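Local coordinates for putative polyphosphate kinase 2 family protein (Arthrobacter aurescens, PDB 3RHF) that probably acts as a polyphosphate kinase, a transferase of the PPK2 family that moves phosphate between polyphosphate and nucleotides, at residues 51-56 against 260-265; 124-129 against 171-176; 194-199 against 248-253; 215-218 against 223-226. All coordinates share one frame; numbering follows the deposited sequence.

The four contacts join helices and the turns beside them around the three-layer alpha/beta/alpha sandwich of a P-loop kinase, whose parallel five-stranded sheet runs 104-108, 135-139, 75-82, 179-187, 242-246. Contact 1 encloses the other three along the chain. Contact 2 closes before contact 3 opens, and contact 4 falls between the two segments of contact 3. Contacts 1 and 3 share helix 250-266, with centres about 23 Å apart; contacts 2 and 3, with centres about 31 Å apart, lie on opposite sides of the chain's centre. Contacts 3 and 4 touch where K194 and L197 meet R218, and both reach the second subunit. The set thus runs from buried core to dimer-facing surface.

Contact 1: 51-56 against 260-265; sequences AAQDAR and LLLDAL
L262, on helix 250-266, pushes its branched end into helix 43-69, where Q53 and R56 receive it. Its CB begins the approach, pointing at the other helix, and CG lies anti to the carbonyl carbon (chi1 -62°), which sends the two methyls forward to separate targets. CD1 rests on the aliphatic part of Q53, 3.8 Å from Q53 CG and nearly as close to Q53 CB, the two side chains passing at a slant. CD2 reaches backbone level instead: it lies 3.6 Å from the carbonyl carbon R56 C and 3.7 Å from R56 CB. A leucine suits the place because its fork can span one turn of the facing helix, and L57 and L60 of helix 43-69 add further apolar surface around it. An alanine here would probably strip Q53 CG and R56 CB of their apolar neighbour and open a gap between the two helices. The polar ends turn elsewhere: Q53 NE2 bonds to Q259 OE1 and I255 O, both on helix 250-266, while R56 NH2 forms a salt bridge with E11. Elsewhere on helix 250-266, L260 packs on V184 and L261 on L76 and L78 of the central sheet. The chemistry is therefore divided: methyls against methylenes and the backbone of R56 where the segments meet, with Q53 NE2 and the end of R56 bonded to partners outside the two segments.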
loop_
_atom_site.group_PDB
_atom_site.type_symbol
_atom_site.label_atom_id
_atom_site.label_comp_id
_atom_site.label_asym_id
_atom_site.label_seq_id
_atom_site.Cartn_x
_atom_site.Cartn_y
_atom_site.Cartn_z
ATOM N N ALA A 51 -15.150 -6.132 7.122
ATOM C CA ALA A 51 -14.998 -6.629 5.754
ATOM C C ALA A 51 -15.932 -5.847 4.842
ATOM O O ALA A 51 -15.662 -5.660 3.661
ATOM C CB ALA A 51 -15.312 -8.157 5.678
ATOM N N ALA A 52 -17.049 -5.380 5.402
ATOM C CA ALA A 52 -17.985 -4.612 4.631
ATOM C C ALA A 52 -17.414 -3.195 4.446
ATOM O O ALA A 52 -17.560 -2.566 3.380
ATOM C CB ALA A 52 -19.317 -4.594 5.334
ATOM N N GLN A 53 -16.800 -2.687 5.518
ATOM C CA GLN A 53 -16.176 -1.366 5.510
ATOM C C GLN A 53 -15.139 -1.293 4.413
ATOM O O GLN A 53 -15.068 -0.289 3.735
ATOM C CB GLN A 53 -15.547 -1.056 6.856
ATOM C CG GLN A 53 -16.555 -0.620 7.879
ATOM C CD GLN A 53 -15.933 -0.231 9.164
ATOM O OE1 GLN A 53 -14.884 -0.749 9.510
ATOM N NE2 GLN A 53 -16.574 0.715 9.908
ATOM N N ASP A 54 -14.384 -2.391 4.223
ATOM C CA ASP A 54 -13.292 -2.455 3.264
ATOM C C ASP A 54 -13.808 -2.190 1.847
ATOM O O ASP A 54 -13.191 -1.446 1.118
ATOM C CB ASP A 54 -12.599 -3.832 3.280
ATOM C CG ASP A 54 -11.844 -4.118 4.579
ATOM O OD1 ASP A 54 -11.739 -3.208 5.435
ATOM O OD2 ASP A 54 -11.368 -5.278 4.774
ATOM N N ALA A 55 -14.890 -2.881 1.465
ATOM C CA ALA A 55 -15.531 -2.707 0.179
ATOM C C ALA A 55 -16.056 -1.294 0.046
ATOM O O ALA A 55 -15.863 -0.650 -0.994
ATOM C CB ALA A 55 -16.662 -3.699 -0.011
ATOM N N ARG A 56 -16.700 -0.784 1.083
ATOM C CA ARG A 56 -17.160 0.601 1.035
ATOM C C ARG A 56 -16.024 1.628 0.824
ATOM O O ARG A 56 -16.171 2.572 0.025
ATOM C CB ARG A 56 -17.901 0.944 2.302
ATOM C CG ARG A 56 -19.206 0.180 2.465
ATOM C CD ARG A 56 -19.802 0.535 3.801
ATOM N NE ARG A 56 -20.744 -0.470 4.214
ATOM C CZ ARG A 56 -21.250 -0.594 5.433
ATOM N NH1 ARG A 56 -20.928 0.253 6.407
ATOM N NH2 ARG A 56 -22.108 -1.577 5.661
ATOM N N LEU A 260 -14.649 6.356 10.637
ATOM C CA LEU A 260 -14.283 7.790 10.606
ATOM C C LEU A 260 -13.910 8.256 9.213
ATOM O O LEU A 260 -14.355 9.321 8.758
ATOM C CB LEU A 260 -13.117 8.058 11.563
ATOM C CG LEU A 260 -13.480 8.317 13.029
ATOM C CD1 LEU A 260 -12.196 8.442 13.805
ATOM C CD2 LEU A 260 -14.356 9.570 13.264
ATOM N N LEU A 261 -13.070 7.441 8.574
ATOM C CA LEU A 261 -12.721 7.592 7.171
ATOM C C LEU A 261 -13.903 7.612 6.254
ATOM O O LEU A 261 -14.001 8.491 5.423
ATOM C CB LEU A 261 -11.850 6.443 6.734
ATOM C CG LEU A 261 -10.410 6.715 6.420
ATOM C CD1 LEU A 261 -9.775 7.779 7.337
ATOM C CD2 LEU A 261 -9.676 5.400 6.550
ATOM N N LEU A 262 -14.784 6.620 6.383
ATOM C CA LEU A 262 -15.971 6.524 5.479
ATOM C C LEU A 262 -16.921 7.703 5.647
ATOM O O LEU A 262 -17.476 8.174 4.667
ATOM C CB LEU A 262 -16.768 5.213 5.664
ATOM C CG LEU A 262 -15.951 3.956 5.339
ATOM C CD1 LEU A 262 -16.487 2.714 6.098
ATOM C CD2 LEU A 262 -15.888 3.660 3.853
ATOM N N ASP A 263 -17.127 8.125 6.904
ATOM C CA ASP A 263 -18.036 9.213 7.210
ATOM C C ASP A 263 -17.437 10.546 6.697
ATOM O O ASP A 263 -18.161 11.374 6.196
ATOM C CB ASP A 263 -18.300 9.278 8.711
ATOM C CG ASP A 263 -19.153 8.072 9.261
ATOM O OD1 ASP A 263 -19.624 7.159 8.509
ATOM O OD2 ASP A 263 -19.379 8.071 10.508
ATOM N N ALA A 264 -16.120 10.729 6.820
ATOM C CA ALA A 264 -15.412 11.893 6.252
ATOM C C ALA A 264 -15.535 11.915 4.706
ATOM O O ALA A 264 -15.826 12.947 4.117
ATOM C CB ALA A 264 -13.949 11.887 6.667
ATOM N N LEU A 265 -15.338 10.763 4.082
ATOM C CA LEU A 265 -15.455 10.632 2.660
ATOM C C LEU A 265 -16.878 10.784 2.177
ATOM O O LEU A 265 -17.102 11.301 1.105
ATOM C CB LEU A 265 -14.948 9.281 2.233
ATOM C CG LEU A 265 -13.458 9.108 2.247
ATOM C CD1 LEU A 265 -13.012 7.720 2.195
ATOM C CD2 LEU A 265 -12.945 9.839 1.063
#

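Contact 2: 124-129 against 171-176; sequences RIEKQV and ESRLTE
V129 and L174 meet through their methyl groups, and beside them E126 and R173 pair their charges. Together they join a type I beta turn from E126 to V129, which follows on from a short helix, to the last turns of helix 157-176, on one outer layer of the alpha/beta/alpha sandwich. V129, partly exposed, meets the buried L174: V129 CG1 sits 3.8 Å from L174 CD2, with L174 CD1 only slightly farther, and the two branched side chains pass at a slant. Beside this pair, E126 and R173 form a salt bridge, whose modelled 2.5 Å between E126 OE2 and R173 NH2 is too short to be taken literally. The carboxylate comes to the edge of the guanidinium, its plane turned 44° from it, with OE2 leading. A bend at chi2 (-129°) swings the carboxylate of E126 across to the arginine. In the next shell, R173 NH1 is held by D169, one turn earlier in the same helix, so the arginine bridges two acids. F170 of the same helix packs against both E126 and V129, and L174 also packs on I181 of strand 179-187. Behind the contact, the backbone oxygen of E171 takes two donors of T175, the backbone N and the hydroxyl, which approach from opposite faces of the carbonyl plane. T175 OG1 reaches E171 O at 2.9 Å, with a C=O...donor angle of 148°.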
loop_
_atom_site.group_PDB
_atom_site.type_symbol
_atom_site.label_atom_id
_atom_site.label_comp_id
_atom_site.label_asym_id
_atom_site.label_seq_id
_atom_site.Cartn_x
_atom_site.Cartn_y
_atom_site.Cartn_z
ATOM N N ARG A 124 9.071 19.243 6.874
ATOM C CA ARG A 124 9.030 17.856 6.400
ATOM C C ARG A 124 7.629 17.305 6.272
ATOM O O ARG A 124 7.396 16.402 5.488
ATOM C CB ARG A 124 9.874 16.958 7.281
ATOM C CG ARG A 124 9.365 16.808 8.705
ATOM C CD ARG A 124 10.231 15.832 9.422
ATOM N NE ARG A 124 9.700 15.366 10.688
ATOM C CZ ARG A 124 10.002 14.169 11.209
ATOM N NH1 ARG A 124 10.811 13.288 10.567
ATOM N NH2 ARG A 124 9.461 13.816 12.361
ATOM N N ILE A 125 6.698 17.888 7.009
ATOM C CA ILE A 125 5.346 17.442 6.991
ATOM C C ILE A 125 4.604 17.943 5.761
ATOM O O ILE A 125 3.883 17.155 5.102
ATOM C CB ILE A 125 4.567 17.889 8.231
ATOM C CG1 ILE A 125 5.344 17.650 9.541
ATOM C CG2 ILE A 125 3.236 17.091 8.288
ATOM C CD1 ILE A 125 5.632 16.152 9.841
ATOM N N GLU A 126 4.764 19.244 5.474
ATOM C CA GLU A 126 4.192 19.900 4.295
ATOM C C GLU A 126 4.623 19.227 3.008
ATOM O O GLU A 126 3.829 19.152 2.080
ATOM C CB GLU A 126 4.592 21.377 4.162
ATOM C CG GLU A 126 4.183 22.267 5.349
ATOM C CD GLU A 126 3.429 23.543 4.932
ATOM O OE1 GLU A 126 2.554 23.457 4.002
ATOM O OE2 GLU A 126 3.712 24.606 5.554
ATOM N N LYS A 127 5.866 18.762 2.942
ATOM C CA LYS A 127 6.272 18.053 1.767
ATOM C C LYS A 127 5.358 16.892 1.459
ATOM O O LYS A 127 5.207 16.561 0.319
ATOM C CB LYS A 127 7.672 17.493 1.889
ATOM C CG LYS A 127 8.684 18.527 2.182
ATOM C CD LYS A 127 10.047 18.214 1.522
ATOM C CE LYS A 127 10.658 16.857 1.894
ATOM N NZ LYS A 127 12.124 16.901 1.530
ATOM N N GLN A 128 4.796 16.250 2.480
ATOM C CA GLN A 128 4.123 14.963 2.292
ATOM C C GLN A 128 2.617 15.035 2.249
ATOM O O GLN A 128 2.025 14.034 2.121
ATOM C CB GLN A 128 4.518 13.976 3.403
ATOM C CG GLN A 128 6.018 13.878 3.604
ATOM C CD GLN A 128 6.739 13.295 2.394
ATOM O OE1 GLN A 128 6.267 12.333 1.777
ATOM N NE2 GLN A 128 7.900 13.867 2.057
ATOM N N VAL A 129 2.002 16.214 2.330
ATOM C CA VAL A 129 0.571 16.332 2.308
ATOM C C VAL A 129 -0.021 15.769 1.021
ATOM O O VAL A 129 0.592 15.835 -0.022
ATOM C CB VAL A 129 0.150 17.781 2.520
ATOM C CG1 VAL A 129 0.693 18.282 3.822
ATOM C CG2 VAL A 129 0.633 18.713 1.355
ATOM N N GLU A 171 -3.037 23.173 9.595
ATOM C CA GLU A 171 -4.252 22.394 9.295
ATOM C C GLU A 171 -5.326 23.276 8.621
ATOM O O GLU A 171 -6.081 22.842 7.778
ATOM C CB GLU A 171 -4.758 21.736 10.567
ATOM C CG GLU A 171 -3.792 20.643 10.975
ATOM C CD GLU A 171 -4.093 19.990 12.332
ATOM O OE1 GLU A 171 -5.128 20.357 12.973
ATOM O OE2 GLU A 171 -3.270 19.090 12.713
ATOM N N SER A 172 -5.381 24.536 9.013
ATOM C CA SER A 172 -6.321 25.455 8.427
ATOM C C SER A 172 -5.979 25.731 6.937
ATOM O O SER A 172 -6.862 25.858 6.097
ATOM C CB SER A 172 -6.363 26.740 9.264
ATOM O OG SER A 172 -7.035 27.743 8.548
ATOM N N ARG A 173 -4.701 25.777 6.599
ATOM C CA ARG A 173 -4.327 25.994 5.210
ATOM C C ARG A 173 -4.730 24.771 4.400
ATOM O O ARG A 173 -5.289 24.896 3.296
ATOM C CB ARG A 173 -2.837 26.310 5.084
ATOM C CG ARG A 173 -2.513 27.821 5.188
ATOM C CD ARG A 173 -1.229 28.186 6.021
ATOM N NE ARG A 173 -0.135 27.295 5.668
ATOM C CZ ARG A 173 0.779 26.817 6.493
ATOM N NH1 ARG A 173 0.799 27.160 7.758
ATOM N NH2 ARG A 173 1.704 25.984 6.020
ATOM N N LEU A 174 -4.458 23.587 4.946
ATOM C CA LEU A 174 -4.752 22.355 4.211
ATOM C C LEU A 174 -6.237 22.183 3.936
ATOM O O LEU A 174 -6.635 21.772 2.853
ATOM C CB LEU A 174 -4.262 21.117 4.944
ATOM C CG LEU A 174 -2.767 20.878 5.030
ATOM C CD1 LEU A 174 -2.627 19.496 5.686
ATOM C CD2 LEU A 174 -1.998 20.962 3.698
ATOM N N THR A 175 -7.036 22.512 4.931
ATOM C CA THR A 175 -8.487 22.414 4.838
ATOM C C THR A 175 -9.024 23.378 3.781
ATOM O O THR A 175 -9.833 23.031 2.988
ATOM C CB THR A 175 -9.126 22.699 6.191
ATOM O OG1 THR A 175 -8.688 21.717 7.120
ATOM C CG2 THR A 175 -10.620 22.621 6.084
ATOM N N GLU A 176 -8.504 24.576 3.754
ATOM C CA GLU A 176 -8.884 25.541 2.748
ATOM C C GLU A 176 -8.490 25.096 1.339
ATOM O O GLU A 176 -9.212 25.297 0.416
ATOM C CB GLU A 176 -8.213 26.859 3.140
ATOM C CG GLU A 176 -8.215 27.939 2.123
ATOM C CD GLU A 176 -7.776 29.276 2.766
ATOM O OE1 GLU A 176 -8.482 30.300 2.519
ATOM O OE2 GLU A 176 -6.754 29.265 3.534
#

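Contact 3: 194-199 against 248-253; sequences KKRLIA and NKKWYA
R196 turns one face of its guanidinium to K250 CE, which stands 4.3 Å from that plane, over its centre. The fold is that of a P-loop NTPase, and the contact sits where helix 190-202 faces the start of helix 250-266, just after the edge strand 242-246. The arginine reaches across fully extended from CG to NE, long enough to bring its tip to the turn before that helix. There N248 O lies at the edge of the guanidinium, in its plane, 2.9 Å from R196 NH2. K250 thus meets the flat face while the backbone oxygen meets the rim. Two like charges come near each other here, R196 NE and K250 NZ being 4.9 Å apart, and the bend at chi4 of the lysine (108°) sets the course of its amine. R196 has further partners in A247 O for NH2, E192 for NE, and for NH1 the backbone oxygen of T85, in the loop after strand 75-82 that probably forms the P-loop; an arginine suits this place because its several N-H groups can hold separate parts of the fold at once. The N248 amide binds E34 and the backbone N of S189, and K249 takes the N-cap position of helix 250-266. K250 lies close to a bound citrate, which W251 N also bonds, and to a phosphate, both probably from the crystallisation liquor. Along the overlap K250 CG comes 3.9 Å from R196 NH2.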
loop_
_atom_site.group_PDB
_atom_site.type_symbol
_atom_site.label_atom_id
_atom_site.label_comp_id
_atom_site.label_asym_id
_atom_site.label_seq_id
_atom_site.Cartn_x
_atom_site.Cartn_y
_atom_site.Cartn_z
ATOM N N LYS A 194 1.853 -2.978 28.700
ATOM C CA LYS A 194 2.623 -4.003 29.399
ATOM C C LYS A 194 2.248 -5.388 28.884
ATOM O O LYS A 194 3.114 -6.178 28.540
ATOM C CB LYS A 194 2.450 -3.886 30.924
ATOM C CG LYS A 194 2.980 -5.074 31.697
ATOM C CD LYS A 194 3.541 -4.726 33.106
ATOM C CE LYS A 194 2.498 -4.265 34.120
ATOM N NZ LYS A 194 3.140 -4.097 35.494
ATOM N N LYS A 195 0.953 -5.654 28.798
ATOM C CA LYS A 195 0.465 -6.922 28.263
ATOM C C LYS A 195 1.000 -7.151 26.843
ATOM O O LYS A 195 1.377 -8.253 26.474
ATOM C CB LYS A 195 -1.060 -6.904 28.277
ATOM C CG LYS A 195 -1.744 -8.278 28.169
ATOM C CD LYS A 195 -3.275 -8.175 27.876
ATOM C CE LYS A 195 -3.890 -9.410 27.116
ATOM N NZ LYS A 195 -5.281 -9.078 26.558
ATOM N N ARG A 196 1.059 -6.092 26.048
ATOM C CA ARG A 196 1.525 -6.222 24.687
ATOM C C ARG A 196 3.043 -6.438 24.586
ATOM O O ARG A 196 3.473 -7.261 23.776
ATOM C CB ARG A 196 1.010 -5.072 23.792
ATOM C CG ARG A 196 -0.479 -5.202 23.573
ATOM C CD ARG A 196 -1.100 -4.066 22.811
ATOM N NE ARG A 196 -2.566 -4.138 22.842
ATOM C CZ ARG A 196 -3.375 -3.391 22.090
ATOM N NH1 ARG A 196 -2.889 -2.522 21.214
ATOM N NH2 ARG A 196 -4.663 -3.463 22.236
ATOM N N LEU A 197 3.844 -5.728 25.380
ATOM C CA LEU A 197 5.298 -5.936 25.321
ATOM C C LEU A 197 5.637 -7.336 25.806
ATOM O O LEU A 197 6.514 -8.011 25.239
ATOM C CB LEU A 197 6.054 -4.910 26.138
ATOM C CG LEU A 197 6.044 -3.483 25.620
ATOM C CD1 LEU A 197 6.571 -2.585 26.708
ATOM C CD2 LEU A 197 6.872 -3.342 24.346
ATOM N N ILE A 198 4.924 -7.793 26.828
ATOM C CA ILE A 198 5.131 -9.149 27.313
ATOM C C ILE A 198 4.821 -10.162 26.230
ATOM O O ILE A 198 5.565 -11.114 26.035
ATOM C CB ILE A 198 4.273 -9.459 28.544
ATOM C CG1 ILE A 198 4.892 -8.859 29.797
ATOM C CG2 ILE A 198 4.155 -10.977 28.745
ATOM C CD1 ILE A 198 3.894 -8.853 31.026
ATOM N N ALA A 199 3.704 -9.954 25.526
ATOM C CA ALA A 199 3.351 -10.836 24.392
ATOM C C ALA A 199 4.438 -10.838 23.297
ATOM O O ALA A 199 4.740 -11.881 22.718
ATOM C CB ALA A 199 1.975 -10.527 23.842
ATOM N N ASN A 248 -7.750 -0.621 23.374
ATOM C CA ASN A 248 -7.402 -1.882 24.050
ATOM C C ASN A 248 -7.947 -3.071 23.270
ATOM O O ASN A 248 -7.321 -4.098 23.246
ATOM C CB ASN A 248 -7.922 -1.963 25.524
ATOM C CG ASN A 248 -6.953 -1.378 26.527
ATOM O OD1 ASN A 248 -6.042 -0.656 26.159
ATOM N ND2 ASN A 248 -7.133 -1.705 27.798
ATOM N N LYS A 249 -9.109 -2.903 22.642
ATOM C CA LYS A 249 -9.609 -3.887 21.710
ATOM C C LYS A 249 -9.199 -3.550 20.291
ATOM O O LYS A 249 -9.700 -2.595 19.730
ATOM C CB LYS A 249 -11.125 -3.960 21.789
ATOM C CG LYS A 249 -11.622 -4.571 23.069
ATOM C CD LYS A 249 -13.121 -4.321 23.223
ATOM C CE LYS A 249 -13.725 -5.133 24.368
ATOM N NZ LYS A 249 -13.731 -4.329 25.584
ATOM N N LYS A 250 -8.314 -4.338 19.683
ATOM C CA LYS A 250 -7.851 -4.005 18.344
ATOM C C LYS A 250 -9.000 -3.967 17.342
ATOM O O LYS A 250 -9.085 -3.062 16.523
ATOM C CB LYS A 250 -6.762 -4.975 17.881
ATOM C CG LYS A 250 -5.365 -4.844 18.614
ATOM C CD LYS A 250 -4.326 -5.808 17.951
ATOM C CE LYS A 250 -2.991 -6.077 18.725
ATOM N NZ LYS A 250 -2.927 -7.478 19.313
ATOM N N TRP A 251 -9.909 -4.933 17.433
ATOM C CA TRP A 251 -11.019 -5.033 16.505
ATOM C C TRP A 251 -11.841 -3.791 16.538
ATOM O O TRP A 251 -12.345 -3.374 15.506
ATOM C CB TRP A 251 -11.909 -6.268 16.768
ATOM C CG TRP A 251 -12.666 -6.233 18.073
ATOM C CD1 TRP A 251 -12.257 -6.748 19.280
ATOM C CD2 TRP A 251 -13.961 -5.661 18.300
ATOM N NE1 TRP A 251 -13.219 -6.505 20.238
ATOM C CE2 TRP A 251 -14.267 -5.836 19.660
ATOM C CE3 TRP A 251 -14.873 -5.005 17.494
ATOM C CZ2 TRP A 251 -15.444 -5.388 20.209
ATOM C CZ3 TRP A 251 -16.045 -4.572 18.032
ATOM C CH2 TRP A 251 -16.331 -4.769 19.378
ATOM N N TYR A 252 -12.019 -3.192 17.705
ATOM C CA TYR A 252 -12.873 -1.977 17.759
ATOM C C TYR A 252 -12.193 -0.760 17.121
ATOM O O TYR A 252 -12.821 0.004 16.371
ATOM C CB TYR A 252 -13.300 -1.606 19.162
ATOM C CG TYR A 252 -13.974 -0.240 19.181
ATOM C CD1 TYR A 252 -15.204 -0.062 18.628
ATOM C CD2 TYR A 252 -13.329 0.866 19.688
ATOM C CE1 TYR A 252 -15.814 1.165 18.622
ATOM C CE2 TYR A 252 -13.906 2.092 19.677
ATOM C CZ TYR A 252 -15.158 2.252 19.144
ATOM O OH TYR A 252 -15.765 3.487 19.141
ATOM N N ALA A 253 -10.928 -0.570 17.468
ATOM C CA ALA A 253 -10.147 0.521 16.882
ATOM C C ALA A 253 -10.142 0.409 15.358
ATOM O O ALA A 253 -10.291 1.407 14.682
ATOM C CB ALA A 253 -8.735 0.533 17.423
#

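Contact 4: 215-218 against 223-226; sequences LAER and DYMD
E217 and Y224 face each other from the consecutive helices 212-218 and 221-235, with CA atoms 9.0 Å apart, a spacing that long side chains must bridge. Both point their CB atoms at the opposite helix. The ring of Y224 presents its hydroxyl end to the glutamate, and E217, bent at chi2 (-97°), brings its carboxylate to the ring's edge. Y224 OH donates a weak hydrogen bond to E217 OE1 at 3.0 Å. That oxygen lies in the ring plane and is also 3.5 Å from Y224 CE2, while the carboxylate plane stands 72° from the ring. Tyrosine suits this position because its apolar ring can be buried, packed on I148 and V151 of helix 148-151 and on M83, while its hydroxyl still meets a polar partner. E217 also rests on I148 and on H152. A phenylalanine in place of Y224 would probably keep much of the ring packing but leave the E217 carboxylate without its hydroxyl mate and freer to turn. On the other side of helix 212-218, R218 donates to S289 O of the second subunit. The contact is thus a modest polar link between a partly exposed acid and a largely buried phenol, with the weak bond adding to the packing of the ring on I148 and V151.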
loop_
_atom_site.group_PDB
_atom_site.type_symbol
_atom_site.label_atom_id
_atom_site.label_comp_id
_atom_site.label_asym_id
_atom_site.label_seq_id
_atom_site.Cartn_x
_atom_site.Cartn_y
_atom_site.Cartn_z
ATOM N N LEU A 215 10.264 0.106 26.758
ATOM C CA LEU A 215 10.264 -0.076 28.198
ATOM C C LEU A 215 10.749 1.236 28.869
ATOM O O LEU A 215 10.090 1.750 29.779
ATOM C CB LEU A 215 11.131 -1.290 28.582
ATOM C CG LEU A 215 11.331 -1.609 30.065
ATOM C CD1 LEU A 215 9.982 -1.714 30.765
ATOM C CD2 LEU A 215 12.129 -2.874 30.242
ATOM N N ALA A 216 11.882 1.773 28.387
ATOM C CA ALA A 216 12.374 3.096 28.795
ATOM C C ALA A 216 11.216 4.068 28.987
ATOM O O ALA A 216 11.024 4.603 30.064
ATOM C CB ALA A 216 13.368 3.659 27.754
ATOM N N GLU A 217 10.411 4.257 27.957
ATOM C CA GLU A 217 9.433 5.336 27.960
ATOM C C GLU A 217 8.203 5.072 28.828
ATOM O O GLU A 217 7.454 6.006 29.078
ATOM C CB GLU A 217 9.012 5.702 26.528
ATOM C CG GLU A 217 10.187 6.048 25.572
ATOM C CD GLU A 217 10.489 7.554 25.405
ATOM O OE1 GLU A 217 10.198 8.371 26.311
ATOM O OE2 GLU A 217 11.037 7.910 24.339
ATOM N N ARG A 218 7.991 3.841 29.302
ATOM C CA ARG A 218 6.904 3.589 30.268
ATOM C C ARG A 218 7.100 4.454 31.511
ATOM O O ARG A 218 6.142 4.909 32.129
ATOM C CB ARG A 218 6.833 2.121 30.713
ATOM C CG ARG A 218 6.302 1.152 29.693
ATOM C CD ARG A 218 6.268 -0.299 30.207
ATOM N NE ARG A 218 5.413 -0.491 31.392
ATOM C CZ ARG A 218 4.077 -0.435 31.394
ATOM N NH1 ARG A 218 3.408 -0.630 32.522
ATOM N NH2 ARG A 218 3.390 -0.196 30.279
ATOM N N ASP A 223 3.450 11.594 31.740
ATOM C CA ASP A 223 3.888 12.834 31.081
ATOM C C ASP A 223 3.327 12.845 29.623
ATOM O O ASP A 223 2.700 13.832 29.173
ATOM C CB ASP A 223 5.432 12.959 31.062
ATOM C CG ASP A 223 6.082 13.117 32.484
ATOM O OD1 ASP A 223 5.608 13.967 33.276
ATOM O OD2 ASP A 223 7.095 12.411 32.795
ATOM N N TYR A 224 3.498 11.717 28.918
ATOM C CA TYR A 224 2.876 11.530 27.621
ATOM C C TYR A 224 1.380 11.704 27.652
ATOM O O TYR A 224 0.867 12.383 26.816
ATOM C CB TYR A 224 3.209 10.174 27.040
ATOM C CG TYR A 224 4.542 10.079 26.340
ATOM C CD1 TYR A 224 4.734 10.593 25.051
ATOM C CD2 TYR A 224 5.606 9.442 26.946
ATOM C CE1 TYR A 224 5.991 10.483 24.403
ATOM C CE2 TYR A 224 6.825 9.325 26.316
ATOM C CZ TYR A 224 7.023 9.834 25.054
ATOM O OH TYR A 224 8.265 9.654 24.487
HETATM N N MSE A 225 0.655 11.098 28.575
HETATM C CA MSE A 225 -0.784 11.370 28.629
HETATM C C MSE A 225 -1.114 12.853 28.800
HETATM O O MSE A 225 -2.122 13.338 28.275
HETATM C CB MSE A 225 -1.469 10.623 29.769
HETATM C CG MSE A 225 -1.597 9.083 29.607
HETATM SE SE MSE A 225 -2.128 8.379 27.837
HETATM C CE MSE A 225 -0.366 8.270 26.961
ATOM N N ASP A 226 -0.276 13.565 29.564
ATOM C CA ASP A 226 -0.463 15.010 29.787
ATOM C C ASP A 226 -0.209 15.796 28.460
ATOM O O ASP A 226 -0.963 16.715 28.088
ATOM C CB ASP A 226 0.416 15.506 30.975
ATOM C CG ASP A 226 0.097 16.937 31.385
ATOM O OD1 ASP A 226 -1.061 17.193 31.784
ATOM O OD2 ASP A 226 0.990 17.827 31.290
#